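Local coordinates for protein GH127 beta-L-arabinofuranoside (Geobacillus stearothermophilus, PDB 4QK0) that probably hydrolyses beta-L-arabinofuranosidic linkages, as a glycoside hydrolase of family 127, at residues A[350-355]-A[513-518]; A[429-434]-A[446-451]; A[433-438]-A[480-485]. One frame throughout, in Å; residues are numbered along the deposited sequence.

Contact 1 of 3, residues A[350-355]-A[513-518]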
loop_
_atom_site.group_PDB
_atom_site.type_symbol
_atom_site.label_atom_id
_atom_site.label_comp_id
_atom_site.label_asym_id
_atom_site.label_seq_id
_atom_site.Cartn_x
_atom_site.Cartn_y
_atom_site.Cartn_z
ATOM N N LEU A 350 -4.340 -37.295 -3.475
ATOM C CA LEU A 350 -4.169 -37.362 -4.908
ATOM C C LEU A 350 -2.797 -37.865 -5.339
ATOM O O LEU A 350 -2.645 -38.482 -6.388
ATOM C CB LEU A 350 -4.376 -35.968 -5.439
ATOM C CG LEU A 350 -4.424 -35.698 -6.921
ATOM C CD1 LEU A 350 -5.532 -36.523 -7.567
ATOM C CD2 LEU A 350 -4.675 -34.205 -7.125
ATOM N N GLU A 351 -1.795 -37.604 -4.517
ATOM C CA GLU A 351 -0.444 -37.993 -4.792
ATOM C C GLU A 351 0.355 -37.829 -3.467
ATOM O O GLU A 351 0.374 -36.752 -2.832
ATOM C CB GLU A 351 0.080 -37.123 -5.901
ATOM C CG GLU A 351 1.491 -37.430 -6.385
ATOM C CD GLU A 351 2.132 -36.220 -7.051
ATOM O OE1 GLU A 351 1.397 -35.264 -7.420
ATOM O OE2 GLU A 351 3.380 -36.182 -7.164
HETATM N N MSE A 352 1.026 -38.886 -3.077
HETATM C CA MSE A 352 1.817 -38.908 -1.880
HETATM C C MSE A 352 3.156 -38.231 -2.120
HETATM O O MSE A 352 4.117 -38.850 -2.525
HETATM C CB MSE A 352 1.961 -40.337 -1.426
HETATM C CG MSE A 352 2.641 -40.309 -0.069
HETATM SE SE MSE A 352 1.572 -39.409 1.355
HETATM C CE MSE A 352 -0.176 -40.191 0.988
ATOM N N ASP A 353 3.200 -36.919 -1.874
ATOM C CA ASP A 353 4.401 -36.116 -2.036
ATOM C C ASP A 353 4.608 -35.290 -0.752
ATOM O O ASP A 353 3.740 -34.496 -0.334
ATOM C CB ASP A 353 4.243 -35.236 -3.268
ATOM C CG ASP A 353 5.501 -34.521 -3.642
ATOM O OD1 ASP A 353 6.342 -34.141 -2.753
ATOM O OD2 ASP A 353 5.656 -34.331 -4.853
ATOM N N GLY A 354 5.739 -35.509 -0.125
ATOM C CA GLY A 354 6.140 -34.774 1.051
ATOM C C GLY A 354 6.011 -33.248 0.911
ATOM O O GLY A 354 5.739 -32.581 1.893
ATOM N N LYS A 355 6.135 -32.701 -0.293
ATOM C CA LYS A 355 6.015 -31.238 -0.455
ATOM C C LYS A 355 4.650 -30.718 -0.056
ATOM O O LYS A 355 4.541 -29.604 0.392
ATOM C CB LYS A 355 6.392 -30.795 -1.855
ATOM C CG LYS A 355 5.290 -30.990 -2.901
ATOM C CD LYS A 355 5.829 -30.979 -4.368
ATOM C CE LYS A 355 4.807 -31.519 -5.359
ATOM N NZ LYS A 355 4.729 -30.805 -6.629
ATOM N N TYR A 513 8.902 -39.109 1.049
ATOM C CA TYR A 513 8.479 -40.121 2.062
ATOM C C TYR A 513 9.451 -41.281 2.028
ATOM O O TYR A 513 9.769 -41.789 0.971
ATOM C CB TYR A 513 7.046 -40.624 1.825
ATOM C CG TYR A 513 6.004 -39.679 2.355
ATOM C CD1 TYR A 513 5.602 -38.570 1.607
ATOM C CD2 TYR A 513 5.473 -39.833 3.639
ATOM C CE1 TYR A 513 4.650 -37.689 2.071
ATOM C CE2 TYR A 513 4.574 -38.913 4.147
ATOM C CZ TYR A 513 4.169 -37.830 3.352
ATOM O OH TYR A 513 3.237 -36.939 3.818
ATOM N N ALA A 514 9.938 -41.697 3.194
ATOM C CA ALA A 514 10.729 -42.942 3.297
ATOM C C ALA A 514 9.750 -44.137 3.477
ATOM O O ALA A 514 8.945 -44.154 4.427
ATOM C CB ALA A 514 11.682 -42.859 4.484
ATOM N N TYR A 515 9.787 -45.073 2.537
ATOM C CA TYR A 515 8.937 -46.249 2.589
ATOM C C TYR A 515 9.659 -47.409 3.252
ATOM O O TYR A 515 10.583 -47.986 2.693
ATOM C CB TYR A 515 8.511 -46.625 1.201
ATOM C CG TYR A 515 7.544 -45.648 0.629
ATOM C CD1 TYR A 515 7.977 -44.432 0.114
ATOM C CD2 TYR A 515 6.176 -45.942 0.560
ATOM C CE1 TYR A 515 7.089 -43.539 -0.461
ATOM C CE2 TYR A 515 5.294 -45.059 0.000
ATOM C CZ TYR A 515 5.771 -43.853 -0.495
ATOM O OH TYR A 515 4.897 -42.984 -1.040
ATOM N N ILE A 516 9.263 -47.707 4.481
ATOM C CA ILE A 516 9.838 -48.799 5.221
ATOM C C ILE A 516 8.921 -50.034 5.297
ATOM O O ILE A 516 7.929 -50.067 6.066
ATOM C CB ILE A 516 10.195 -48.350 6.621
ATOM C CG1 ILE A 516 11.076 -47.105 6.525
ATOM C CG2 ILE A 516 10.906 -49.506 7.368
ATOM C CD1 ILE A 516 11.491 -46.581 7.869
ATOM N N ARG A 517 9.270 -51.033 4.485
ATOM C CA ARG A 517 8.497 -52.277 4.347
ATOM C C ARG A 517 9.324 -53.441 4.902
ATOM O O ARG A 517 10.453 -53.652 4.532
ATOM C CB ARG A 517 8.124 -52.554 2.900
ATOM C CG ARG A 517 7.177 -53.733 2.759
ATOM C CD ARG A 517 6.585 -53.907 1.359
ATOM N NE ARG A 517 5.577 -54.978 1.353
ATOM C CZ ARG A 517 4.316 -54.883 1.817
ATOM N NH1 ARG A 517 3.831 -53.731 2.308
ATOM N NH2 ARG A 517 3.506 -55.947 1.770
ATOM N N ARG A 518 8.745 -54.149 5.854
ATOM C CA ARG A 518 9.409 -55.219 6.576
ATOM C C ARG A 518 8.337 -55.935 7.409
ATOM O O ARG A 518 7.158 -55.497 7.468
ATOM C CB ARG A 518 10.488 -54.664 7.528
ATOM C CG ARG A 518 9.957 -53.774 8.664
ATOM C CD ARG A 518 11.073 -53.069 9.416
ATOM N NE ARG A 518 11.887 -54.022 10.184
ATOM C CZ ARG A 518 11.570 -54.509 11.385
ATOM N NH1 ARG A 518 10.444 -54.157 11.984
ATOM N NH2 ARG A 518 12.384 -55.347 11.993
HETATM O O HOH W 1 5.846 -40.711 -1.785
#

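Contact 2 of 3, residues A[429-434]-A[446-451]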
loop_
_atom_site.group_PDB
_atom_site.type_symbol
_atom_site.label_atom_id
_atom_site.label_comp_id
_atom_site.label_asym_id
_atom_site.label_seq_id
_atom_site.Cartn_x
_atom_site.Cartn_y
_atom_site.Cartn_z
ATOM N N TYR A 429 -1.812 -38.729 10.501
ATOM C CA TYR A 429 -1.610 -40.059 9.849
ATOM C C TYR A 429 -2.556 -40.231 8.697
ATOM O O TYR A 429 -3.613 -39.616 8.668
ATOM C CB TYR A 429 -1.850 -41.226 10.845
ATOM C CG TYR A 429 -1.007 -41.185 12.125
ATOM C CD1 TYR A 429 0.311 -41.619 12.148
ATOM C CD2 TYR A 429 -1.556 -40.735 13.306
ATOM C CE1 TYR A 429 1.063 -41.564 13.310
ATOM C CE2 TYR A 429 -0.812 -40.694 14.472
ATOM C CZ TYR A 429 0.491 -41.100 14.468
ATOM O OH TYR A 429 1.222 -41.043 15.663
ATOM N N LEU A 430 -2.166 -41.026 7.723
ATOM C CA LEU A 430 -3.105 -41.490 6.691
ATOM C C LEU A 430 -2.926 -43.011 6.481
ATOM O O LEU A 430 -1.841 -43.476 6.107
ATOM C CB LEU A 430 -2.883 -40.760 5.379
ATOM C CG LEU A 430 -3.776 -41.234 4.240
ATOM C CD1 LEU A 430 -5.238 -40.839 4.439
ATOM C CD2 LEU A 430 -3.258 -40.691 2.911
ATOM N N GLN A 431 -4.010 -43.753 6.699
ATOM C CA GLN A 431 -4.055 -45.188 6.452
ATOM C C GLN A 431 -4.515 -45.408 5.035
ATOM O O GLN A 431 -5.586 -45.000 4.648
ATOM C CB GLN A 431 -5.021 -45.916 7.396
ATOM C CG GLN A 431 -5.087 -47.427 7.172
ATOM C CD GLN A 431 -3.782 -48.061 7.521
ATOM O OE1 GLN A 431 -3.429 -48.124 8.699
ATOM N NE2 GLN A 431 -3.012 -48.472 6.503
ATOM N N THR A 432 -3.670 -46.049 4.261
ATOM C CA THR A 432 -3.988 -46.501 2.932
ATOM C C THR A 432 -3.851 -48.042 2.897
ATOM O O THR A 432 -3.409 -48.642 3.888
ATOM C CB THR A 432 -3.025 -45.732 2.034
ATOM O OG1 THR A 432 -3.753 -44.667 1.447
ATOM C CG2 THR A 432 -2.394 -46.534 1.000
ATOM N N SER A 433 -4.293 -48.709 1.824
ATOM C CA SER A 433 -4.120 -50.184 1.739
ATOM C C SER A 433 -2.664 -50.509 1.400
ATOM O O SER A 433 -2.142 -51.525 1.792
ATOM C CB SER A 433 -5.067 -50.801 0.714
ATOM O OG SER A 433 -4.698 -50.420 -0.597
ATOM N N ASP A 434 -2.019 -49.603 0.681
ATOM C CA ASP A 434 -0.584 -49.645 0.440
ATOM C C ASP A 434 0.351 -49.393 1.648
ATOM O O ASP A 434 1.475 -49.884 1.619
ATOM C CB ASP A 434 -0.193 -48.596 -0.612
ATOM C CG ASP A 434 -0.720 -48.915 -2.034
ATOM O OD1 ASP A 434 -1.455 -49.929 -2.229
ATOM O OD2 ASP A 434 -0.348 -48.129 -2.951
ATOM N N ILE A 446 -2.003 -44.043 17.484
ATOM C CA ILE A 446 -3.039 -44.421 16.555
ATOM C C ILE A 446 -3.230 -45.917 16.604
ATOM O O ILE A 446 -2.281 -46.689 16.713
ATOM C CB ILE A 446 -2.753 -43.968 15.126
ATOM C CG1 ILE A 446 -3.855 -44.464 14.200
ATOM C CG2 ILE A 446 -1.377 -44.434 14.661
ATOM C CD1 ILE A 446 -3.794 -43.889 12.815
ATOM N N GLN A 447 -4.496 -46.285 16.571
ATOM C CA GLN A 447 -4.942 -47.662 16.562
ATOM C C GLN A 447 -5.597 -47.843 15.205
ATOM O O GLN A 447 -6.593 -47.219 14.923
ATOM C CB GLN A 447 -5.972 -47.862 17.689
ATOM C CG GLN A 447 -6.687 -49.202 17.647
ATOM C CD GLN A 447 -5.720 -50.342 17.854
ATOM O OE1 GLN A 447 -5.527 -51.167 16.958
ATOM N NE2 GLN A 447 -5.062 -50.366 19.026
ATOM N N THR A 448 -5.050 -48.681 14.356
ATOM C CA THR A 448 -5.524 -48.735 12.979
ATOM C C THR A 448 -5.515 -50.184 12.507
ATOM O O THR A 448 -5.147 -51.078 13.253
ATOM C CB THR A 448 -4.651 -47.801 12.104
ATOM O OG1 THR A 448 -5.112 -47.754 10.741
ATOM C CG2 THR A 448 -3.207 -48.213 12.124
ATOM N N GLU A 449 -5.891 -50.401 11.257
ATOM C CA GLU A 449 -5.914 -51.732 10.670
ATOM C C GLU A 449 -5.113 -51.732 9.388
ATOM O O GLU A 449 -5.323 -50.893 8.496
ATOM C CB GLU A 449 -7.348 -52.148 10.381
ATOM C CG GLU A 449 -8.185 -52.285 11.643
ATOM C CD GLU A 449 -8.616 -53.713 11.913
ATOM O OE1 GLU A 449 -8.949 -54.445 10.941
ATOM O OE2 GLU A 449 -8.622 -54.102 13.102
ATOM N N ILE A 450 -4.129 -52.617 9.332
ATOM C CA ILE A 450 -3.273 -52.733 8.157
ATOM C C ILE A 450 -3.367 -54.216 7.750
ATOM O O ILE A 450 -3.193 -55.123 8.598
ATOM C CB ILE A 450 -1.809 -52.253 8.420
ATOM C CG1 ILE A 450 -1.778 -50.998 9.314
ATOM C CG2 ILE A 450 -1.094 -51.914 7.107
ATOM C CD1 ILE A 450 -0.395 -50.539 9.751
ATOM N N ASP A 451 -3.705 -54.452 6.473
ATOM C CA ASP A 451 -3.837 -55.814 5.929
ATOM C C ASP A 451 -4.743 -56.651 6.868
ATOM O O ASP A 451 -4.406 -57.772 7.274
ATOM C CB ASP A 451 -2.432 -56.443 5.718
ATOM C CG ASP A 451 -2.322 -57.249 4.421
ATOM O OD1 ASP A 451 -2.810 -56.763 3.383
ATOM O OD2 ASP A 451 -1.730 -58.357 4.424
#

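Contact 3 of 3, residues A[433-438]-A[480-485]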
loop_
_atom_site.group_PDB
_atom_site.type_symbol
_atom_site.label_atom_id
_atom_site.label_comp_id
_atom_site.label_asym_id
_atom_site.label_seq_id
_atom_site.Cartn_x
_atom_site.Cartn_y
_atom_site.Cartn_z
ATOM N N SER A 433 -4.293 -48.709 1.824
ATOM C CA SER A 433 -4.120 -50.184 1.739
ATOM C C SER A 433 -2.664 -50.509 1.400
ATOM O O SER A 433 -2.142 -51.525 1.792
ATOM C CB SER A 433 -5.067 -50.801 0.714
ATOM O OG SER A 433 -4.698 -50.420 -0.597
ATOM N N ASP A 434 -2.019 -49.603 0.681
ATOM C CA ASP A 434 -0.584 -49.645 0.440
ATOM C C ASP A 434 0.351 -49.393 1.648
ATOM O O ASP A 434 1.475 -49.884 1.619
ATOM C CB ASP A 434 -0.193 -48.596 -0.612
ATOM C CG ASP A 434 -0.720 -48.915 -2.034
ATOM O OD1 ASP A 434 -1.455 -49.929 -2.229
ATOM O OD2 ASP A 434 -0.348 -48.129 -2.951
ATOM N N ALA A 435 -0.078 -48.632 2.669
ATOM C CA ALA A 435 0.838 -48.141 3.704
ATOM C C ALA A 435 0.157 -47.369 4.829
ATOM O O ALA A 435 -0.949 -46.848 4.664
ATOM C CB ALA A 435 1.875 -47.249 3.048
ATOM N N LEU A 436 0.798 -47.306 5.988
ATOM C CA LEU A 436 0.447 -46.300 7.005
ATOM C C LEU A 436 1.466 -45.127 6.896
ATOM O O LEU A 436 2.688 -45.331 7.005
ATOM C CB LEU A 436 0.448 -46.912 8.389
ATOM C CG LEU A 436 -0.199 -46.171 9.574
ATOM C CD1 LEU A 436 0.826 -45.474 10.400
ATOM C CD2 LEU A 436 -1.293 -45.197 9.192
ATOM N N PHE A 437 0.952 -43.938 6.573
ATOM C CA PHE A 437 1.773 -42.707 6.365
ATOM C C PHE A 437 1.753 -41.837 7.612
ATOM O O PHE A 437 0.691 -41.661 8.198
ATOM C CB PHE A 437 1.274 -41.879 5.184
ATOM C CG PHE A 437 1.482 -42.542 3.861
ATOM C CD1 PHE A 437 2.688 -42.473 3.239
ATOM C CD2 PHE A 437 0.481 -43.300 3.296
ATOM C CE1 PHE A 437 2.898 -43.116 2.046
ATOM C CE2 PHE A 437 0.658 -43.943 2.086
ATOM C CZ PHE A 437 1.881 -43.863 1.462
ATOM N N VAL A 438 2.939 -41.388 8.039
ATOM C CA VAL A 438 3.088 -40.387 9.094
ATOM C C VAL A 438 3.410 -39.037 8.419
ATOM O O VAL A 438 4.481 -38.876 7.815
ATOM C CB VAL A 438 4.199 -40.771 10.069
ATOM C CG1 VAL A 438 4.215 -39.828 11.260
ATOM C CG2 VAL A 438 3.944 -42.181 10.584
ATOM N N GLU A 480 3.969 -58.132 7.704
ATOM C CA GLU A 480 4.648 -57.316 6.761
ATOM C C GLU A 480 3.708 -56.187 6.339
ATOM O O GLU A 480 2.587 -56.429 5.938
ATOM C CB GLU A 480 5.060 -58.139 5.553
ATOM C CG GLU A 480 5.927 -57.424 4.536
ATOM C CD GLU A 480 6.120 -58.228 3.257
ATOM O OE1 GLU A 480 5.551 -59.346 3.136
ATOM O OE2 GLU A 480 6.839 -57.725 2.362
ATOM N N PHE A 481 4.168 -54.960 6.499
ATOM C CA PHE A 481 3.501 -53.825 5.907
ATOM C C PHE A 481 4.474 -52.637 5.819
ATOM O O PHE A 481 5.612 -52.669 6.357
ATOM C CB PHE A 481 2.224 -53.458 6.682
ATOM C CG PHE A 481 2.451 -53.194 8.148
ATOM C CD1 PHE A 481 2.828 -51.961 8.611
ATOM C CD2 PHE A 481 2.312 -54.224 9.070
ATOM C CE1 PHE A 481 3.083 -51.757 9.967
ATOM C CE2 PHE A 481 2.561 -54.036 10.436
ATOM C CZ PHE A 481 2.950 -52.792 10.878
ATOM N N THR A 482 4.012 -51.600 5.127
ATOM C CA THR A 482 4.819 -50.422 4.840
ATOM C C THR A 482 4.433 -49.246 5.723
ATOM O O THR A 482 3.254 -48.955 5.941
ATOM C CB THR A 482 4.694 -50.044 3.397
ATOM O OG1 THR A 482 5.071 -51.169 2.620
ATOM C CG2 THR A 482 5.588 -48.874 3.095
ATOM N N LEU A 483 5.443 -48.673 6.336
ATOM C CA LEU A 483 5.324 -47.425 7.085
ATOM C C LEU A 483 5.934 -46.335 6.236
ATOM O O LEU A 483 7.106 -46.457 5.826
ATOM C CB LEU A 483 6.140 -47.508 8.355
ATOM C CG LEU A 483 5.484 -46.936 9.562
ATOM C CD1 LEU A 483 4.303 -47.860 9.894
ATOM C CD2 LEU A 483 6.489 -46.856 10.697
ATOM N N GLY A 484 5.133 -45.322 5.908
ATOM C CA GLY A 484 5.628 -44.185 5.081
ATOM C C GLY A 484 5.918 -42.976 5.957
ATOM O O GLY A 484 5.021 -42.471 6.585
ATOM N N LEU A 485 7.168 -42.583 6.062
ATOM C CA LEU A 485 7.567 -41.481 6.945
ATOM C C LEU A 485 8.021 -40.226 6.175
ATOM O O LEU A 485 8.959 -40.313 5.421
ATOM C CB LEU A 485 8.692 -41.944 7.852
ATOM C CG LEU A 485 8.397 -43.267 8.574
ATOM C CD1 LEU A 485 9.601 -43.690 9.376
ATOM C CD2 LEU A 485 7.220 -43.167 9.485
HETATM O O HOH W 2 1.478 -51.516 3.702
#

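Contact 1 of 3, residues A[350-355]-A[513-518]
The side chain of Met352, a selenomethionine in this crystal, leaves the backbone toward strand 513-517 with CG anti to the backbone N (chi1 -173°). CB lies 4.0 Å from Tyr515 OH. CG comes closer, 3.6 Å from Tyr515 OH, and also stands over the face of the Tyr513 ring as a CH-pi partner. Bends at chi2 and chi3 then put SE on that same face, 3.5 Å above the plane of the Tyr513 ring and offset toward its rim, where SE is 3.6 Å from Tyr513 CE1. This is a Met-aromatic contact, and it joins the link between helices 334-350 and 354-365, in the GH127 catalytic domain, to a strand of the middle domain. The methyl CE runs on to Leu430. At its edge the same ring meets backbone: Gly354 N is 3.3 Å from Tyr513 CE1, while Tyr513 OH is hydrogen-bonded to His439. An alanine here takes away the ring and its hydroxyl, and would probably loosen the packing of the selenium and the backbone at Gly354 and cost His439 this hydrogen bond. A water in the plane of the Tyr515 ring accepts from Tyr515 OH (2.6 Å) and donates to Met352 O (2.6 Å). Asp353 is the N-cap of helix 354-365: its OD1 accepts from Lys355 N at 2.9 Å in a nearly straight bond (167°), met from above the carboxylate plane.

Contact 2 of 3, residues A[429-434]-A[446-451]
Two strands running roughly the same way, their axes 8.9 Å apart and 26° askew, meet through side chains across the interface of two sheets. Ile446 begins the series. Its CG2, in the crowded position between backbone N and carbonyl carbon, sits over the centre of the Tyr429 ring, 3.7 Å from the ring centroid and almost on the normal. Its CD1 reaches the root of the same residue, 3.8 Å from Tyr429 CB, so the isoleucine spans ring and CB together. The Tyr429 hydroxyl at the far end bonds to Ser444 and Gln459. Two residues on, Thr448 holds OG1 anti to its backbone N and donates its hydroxyl hydrogen to Gln431 OE1 at 2.7 Å, in the carbonyl plane and on a lone pair, with a C=O...donor angle of 123°. The same hydroxyl has a weak hydrogen bond to Thr14. Glu449 contributes backbone: its O stands 3.4 Å from Gln431 OE1, and as both are acceptors they do not bond. Ile450 then lays CG1 against the amide, 3.4 Å from Gln431 OE1. The other end of that amide turns back on its own segment, Gln431 NE2 donating to Thr432 O at 2.7 Å with an N-H...O angle of 159°, and with the acceptor lying nearly in the amide plane. The Gln431 amide is therefore gripped at both ends, which fixes its rotation and gives OE1 a donor and one N-H of NE2 an acceptor beside Ile450, where the two sheets of the sandwich face each other.

Contact 3 of 3, residues A[433-438]-A[480-485]
Leu436 O is gripped twice: Gly484 N donates to it at 2.7 Å and nearly straight (171°), and Leu483 CA adds a CA-H...O contact at 3.4 Å. The donor nitrogen lies above the carbonyl plane rather than on a lone pair. The pattern repeats along the pair. Leu436 N gives its hydrogen to Thr482 O at 3.0 Å, and Val438 N gives its own to Gly484 O at 2.8 Å, the latter nearly along the C=O axis (178°). Leu436 thus binds the residues before and after Leu483, the signature of parallel pairing, in keeping with the 18° between the strand directions. Just ahead of strand 436-438 a water continues the connection, donating to Asp434 O and accepting from Thr482 N; the Thr482 hydroxyl itself turns to Arg517.

Side chains alternate between the sheet faces. On one, Val438 and Leu485 lie side by side and point the same way, touching where Val438 CG2 meets Leu485 CD2 at 3.6 Å; Leu436 and Leu483 share this face more loosely, and Leu436 packs on toward Ile450 and Ile457 of the other sheet. On the opposite face Phe437 swings its ring beside Gly484, with CG anti to the carbonyl carbon, so that Phe437 CD1 is 3.9 Å from Gly484 CA. A CB at Gly484 would stand 2.5 Å from Phe437 CD1, a clash, so the ring's position depends on the missing side chain. The Phe437 ring also packs on Met352. Strand 436-438, flanked antiparallel by 429-431 and parallel by 479-486, makes this a mixed sheet, one wall of the beta-sandwich in the GH127 middle domain.

In the fold
From the N terminus, 350-355 comes first, starting on the last residue of helix 334-350, and contact 1 closes the longest loop, with 157 residues between its segments. Contacts 2 and 3 nest inside it. Contact 2 closes a short loop, 429-434 to 446-451; contact 3 starts from an overlapping segment sharing Ser433 and Asp434, and reaches on to 480-485, closing the longer loop of the two. Leu430 O bonds to Phe437 N, joining contact 2 to contact 3, and Ile516 N to Leu483 O joins contact 3 to contact 1. Contact 3 pairs two neighbouring strands of one sheet, contact 2 packs that sheet on the second, and contact 1 ties it to the helical part.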